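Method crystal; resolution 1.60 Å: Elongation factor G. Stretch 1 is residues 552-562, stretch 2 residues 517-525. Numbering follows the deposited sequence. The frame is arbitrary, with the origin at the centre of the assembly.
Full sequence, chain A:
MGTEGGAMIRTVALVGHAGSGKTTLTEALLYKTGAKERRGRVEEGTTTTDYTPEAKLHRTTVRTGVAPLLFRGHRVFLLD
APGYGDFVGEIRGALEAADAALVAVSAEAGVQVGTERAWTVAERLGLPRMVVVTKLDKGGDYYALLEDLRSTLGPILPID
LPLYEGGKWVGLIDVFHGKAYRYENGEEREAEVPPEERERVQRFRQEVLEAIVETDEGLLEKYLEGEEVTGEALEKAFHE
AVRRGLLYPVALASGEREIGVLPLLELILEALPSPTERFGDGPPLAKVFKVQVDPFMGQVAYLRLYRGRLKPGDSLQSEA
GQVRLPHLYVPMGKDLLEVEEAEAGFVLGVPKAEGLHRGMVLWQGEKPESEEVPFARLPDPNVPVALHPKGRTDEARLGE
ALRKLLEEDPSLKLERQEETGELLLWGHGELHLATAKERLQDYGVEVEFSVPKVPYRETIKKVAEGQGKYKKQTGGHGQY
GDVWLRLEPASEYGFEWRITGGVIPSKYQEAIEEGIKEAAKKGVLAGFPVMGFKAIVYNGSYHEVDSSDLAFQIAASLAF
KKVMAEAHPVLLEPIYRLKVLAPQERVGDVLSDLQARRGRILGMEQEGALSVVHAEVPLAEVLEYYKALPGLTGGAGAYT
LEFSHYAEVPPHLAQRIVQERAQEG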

# COMPACT_ATOMS: atom_id res chain seq x y z
N PHE A 552 -35.45 -30.94 -17.17
CA PHE A 552 -34.23 -31.69 -16.86
C PHE A 552 -33.35 -31.00 -15.82
O PHE A 552 -32.69 -31.67 -15.04
CB PHE A 552 -33.43 -32.02 -18.14
CG PHE A 552 -33.83 -33.33 -18.77
CD1 PHE A 552 -34.60 -33.37 -19.93
CD2 PHE A 552 -33.51 -34.53 -18.13
CE1 PHE A 552 -35.06 -34.59 -20.44
CE2 PHE A 552 -33.96 -35.76 -18.63
CZ PHE A 552 -34.74 -35.79 -19.79
N GLN A 553 -33.36 -29.66 -15.77
CA GLN A 553 -32.58 -28.95 -14.76
C GLN A 553 -33.18 -29.28 -13.40
O GLN A 553 -32.46 -29.54 -12.44
CB GLN A 553 -32.64 -27.43 -14.96
CG GLN A 553 -32.08 -26.92 -16.27
CD GLN A 553 -32.08 -25.39 -16.36
OE1 GLN A 553 -32.14 -24.82 -17.45
NE2 GLN A 553 -31.99 -24.73 -15.20
N ILE A 554 -34.51 -29.26 -13.32
CA ILE A 554 -35.18 -29.57 -12.07
C ILE A 554 -34.97 -31.03 -11.67
O ILE A 554 -34.66 -31.32 -10.52
CB ILE A 554 -36.71 -29.30 -12.15
CG1 ILE A 554 -36.96 -27.83 -12.48
CG2 ILE A 554 -37.37 -29.69 -10.84
CD1 ILE A 554 -38.43 -27.49 -12.67
N ALA A 555 -35.16 -31.95 -12.61
CA ALA A 555 -34.98 -33.36 -12.31
C ALA A 555 -33.56 -33.60 -11.80
O ALA A 555 -33.35 -34.35 -10.85
CB ALA A 555 -35.26 -34.20 -13.56
N ALA A 556 -32.59 -32.95 -12.44
CA ALA A 556 -31.19 -33.09 -12.05
C ALA A 556 -30.95 -32.53 -10.64
O ALA A 556 -30.26 -33.14 -9.82
CB ALA A 556 -30.28 -32.40 -13.08
N SER A 557 -31.56 -31.38 -10.35
CA SER A 557 -31.42 -30.76 -9.03
C SER A 557 -32.04 -31.65 -7.96
O SER A 557 -31.45 -31.87 -6.90
CB SER A 557 -32.09 -29.37 -9.03
OG SER A 557 -32.08 -28.82 -7.72
N LEU A 558 -33.24 -32.18 -8.24
CA LEU A 558 -33.92 -33.07 -7.31
C LEU A 558 -33.07 -34.29 -7.06
O LEU A 558 -32.96 -34.77 -5.93
CB LEU A 558 -35.28 -33.49 -7.89
CG LEU A 558 -36.38 -32.43 -7.93
CD1 LEU A 558 -37.64 -33.02 -8.56
CD2 LEU A 558 -36.67 -31.93 -6.52
N ALA A 559 -32.45 -34.81 -8.13
CA ALA A 559 -31.60 -35.97 -8.00
C ALA A 559 -30.41 -35.63 -7.12
O ALA A 559 -30.05 -36.40 -6.23
CB ALA A 559 -31.13 -36.45 -9.39
N PHE A 560 -29.79 -34.47 -7.34
CA PHE A 560 -28.65 -34.10 -6.51
C PHE A 560 -29.01 -34.02 -5.02
O PHE A 560 -28.32 -34.57 -4.17
CB PHE A 560 -28.05 -32.77 -6.99
CG PHE A 560 -26.81 -32.39 -6.24
CD1 PHE A 560 -26.89 -31.67 -5.04
CD2 PHE A 560 -25.56 -32.82 -6.67
CE1 PHE A 560 -25.74 -31.38 -4.29
CE2 PHE A 560 -24.40 -32.54 -5.93
CZ PHE A 560 -24.50 -31.82 -4.73
N LYS A 561 -30.10 -33.33 -4.71
CA LYS A 561 -30.52 -33.19 -3.31
C LYS A 561 -30.77 -34.54 -2.64
O LYS A 561 -30.31 -34.79 -1.52
CB LYS A 561 -31.78 -32.34 -3.22
CG LYS A 561 -31.66 -30.96 -3.84
CD LYS A 561 -30.67 -30.08 -3.09
CE LYS A 561 -30.71 -28.64 -3.62
NZ LYS A 561 -29.77 -27.74 -2.90
N LYS A 562 -31.50 -35.42 -3.32
CA LYS A 562 -31.80 -36.74 -2.78
C LYS A 562 -30.54 -37.57 -2.57
O LYS A 562 -30.32 -38.13 -1.50
CB LYS A 562 -32.75 -37.49 -3.72
CG LYS A 562 -33.03 -38.93 -3.30
CD LYS A 562 -33.83 -39.68 -4.37
CE LYS A 562 -35.12 -38.95 -4.74
NZ LYS A 562 -35.98 -39.72 -5.71
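Stretch 2, residues 517-525: KEAAKKGVL

Packing of residues 517-525 against the helix 552-562 in elongation factor G. Stretch 1 is helical throughout, with regular backbone bonds such as Ser557 N to Gln553 O (2.9 Å) and Lys561 N to Ser557 O (3.0 Å). Stretch 2 enters as the last part of a helix and then opens into a loop: Lys522, at phi/psi -131/94, and Gly523, at -63/157, have left helical geometry, and Val524 follows at -75/-20. The two segments advance in the same sense, since Glu518 lies beside Gln553, Ala519 beside Ser557 and Val524 beside Lys561. They are closest where the CA atoms of Ser557 and Ala519, two residues with small side chains, stand 5.2 Å apart; the CA atoms of Lys561 and Val524 are 6.8 Å apart. Together the stretches bury 394 Å².

Along stretch 1, Phe552 is out of reach, and contact begins at Gln553. Its CB points sideways, but the extended side chain (chi1 m, chi2 t) carries its amide nearer, placing Gln553 NE2 3.5 Å from Glu518 OE1. Ile554, Ala555 and Ala556 make no contact. One turn on from Gln553, Ser557 (chi1 t) places OG 3.4 Å from CB of Ala519, whose CB points toward stretch 1. Leu558 points away and Ala559 lies out of reach. Phe560, chi1 t, directs its CB toward stretch 2 and sets its ring against Ala519 and Ala520: Phe560 CD1 is 3.7 Å from Ala519 CB, CE1 is 3.8 Å from Ala520 CA, and CZ is 3.9 Å from Ala520 CB. Ala520 N lies over one face of this ring, whereas Ala519 CB approaches it obliquely.

Lys561 supplies the polar anchor. Its CB points sideways, but two m rotamers followed by two t rotamers bring the ammonium group to stretch 2. There Lys561 NZ donates a hydrogen bond to Ala519 O (3.0 Å) and a weak one to Lys522 O (2.8 Å), tying a carbonyl of the helix to one in the following loop. Ala519 O also accepts a backbone bond from Lys522 N (3.3 Å), so the lysine joins an acceptor already in use within the turn. The aliphatic part of the same side chain packs on the alanine, with Lys561 CE 3.6 Å from Ala519 CB. Farther along the loop, Val524 points toward stretch 1 and sets CG1 3.7 Å from Lys561 O. Lys562 points away, and its NZ is hydrogen-bonded elsewhere in the structure.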

# COMPACT_ATOMS: atom_id res chain seq x y z
N LYS A 517 -25.09 -28.43 -10.89
CA LYS A 517 -24.26 -27.34 -10.38
C LYS A 517 -25.09 -26.38 -9.52
O LYS A 517 -24.64 -25.91 -8.48
CB LYS A 517 -23.58 -26.60 -11.52
CG LYS A 517 -22.41 -27.36 -12.15
CD LYS A 517 -21.81 -26.55 -13.30
CE LYS A 517 -20.55 -27.18 -13.84
NZ LYS A 517 -19.97 -26.37 -14.96
N GLU A 518 -26.32 -26.11 -9.95
CA GLU A 518 -27.18 -25.20 -9.20
C GLU A 518 -27.55 -25.75 -7.82
O GLU A 518 -27.51 -25.03 -6.83
CB GLU A 518 -28.44 -24.87 -10.02
CG GLU A 518 -28.07 -24.14 -11.32
CD GLU A 518 -29.24 -23.98 -12.30
OE1 GLU A 518 -30.24 -24.71 -12.17
OE2 GLU A 518 -29.13 -23.13 -13.21
N ALA A 519 -27.86 -27.04 -7.74
CA ALA A 519 -28.22 -27.64 -6.46
C ALA A 519 -26.99 -27.75 -5.58
O ALA A 519 -27.09 -27.74 -4.35
CB ALA A 519 -28.83 -29.03 -6.68
N ALA A 520 -25.82 -27.84 -6.20
CA ALA A 520 -24.59 -27.97 -5.42
C ALA A 520 -24.24 -26.67 -4.71
O ALA A 520 -23.41 -26.67 -3.80
CB ALA A 520 -23.44 -28.42 -6.32
N LYS A 521 -24.88 -25.57 -5.10
CA LYS A 521 -24.61 -24.28 -4.47
C LYS A 521 -25.08 -24.28 -3.02
O LYS A 521 -24.55 -23.53 -2.18
CB LYS A 521 -25.32 -23.15 -5.23
CG LYS A 521 -24.71 -22.83 -6.58
CD LYS A 521 -25.57 -21.83 -7.34
CE LYS A 521 -24.94 -21.46 -8.68
NZ LYS A 521 -25.82 -20.57 -9.49
N LYS A 522 -26.06 -25.13 -2.71
CA LYS A 522 -26.58 -25.23 -1.36
C LYS A 522 -26.66 -26.67 -0.86
O LYS A 522 -27.65 -27.36 -1.10
CB LYS A 522 -27.97 -24.58 -1.30
CG LYS A 522 -27.93 -23.07 -1.47
CD LYS A 522 -29.32 -22.46 -1.33
CE LYS A 522 -29.27 -20.94 -1.40
NZ LYS A 522 -30.63 -20.33 -1.30
N GLY A 523 -25.63 -27.10 -0.16
CA GLY A 523 -25.57 -28.46 0.36
C GLY A 523 -26.65 -28.82 1.37
O GLY A 523 -27.21 -27.96 2.05
N VAL A 524 -26.92 -30.12 1.49
CA VAL A 524 -27.95 -30.60 2.40
C VAL A 524 -27.56 -30.58 3.87
O VAL A 524 -28.44 -30.60 4.74
CB VAL A 524 -28.38 -32.05 2.03
CG1 VAL A 524 -28.91 -32.09 0.61
CG2 VAL A 524 -27.21 -33.01 2.19
N LEU A 525 -26.27 -30.53 4.18
CA LEU A 525 -25.84 -30.55 5.57
C LEU A 525 -26.13 -29.24 6.30
O LEU A 525 -26.72 -29.25 7.38
CB LEU A 525 -24.35 -30.87 5.68
CG LEU A 525 -23.81 -31.09 7.09
CD1 LEU A 525 -24.76 -32.01 7.87
CD2 LEU A 525 -22.41 -31.70 7.03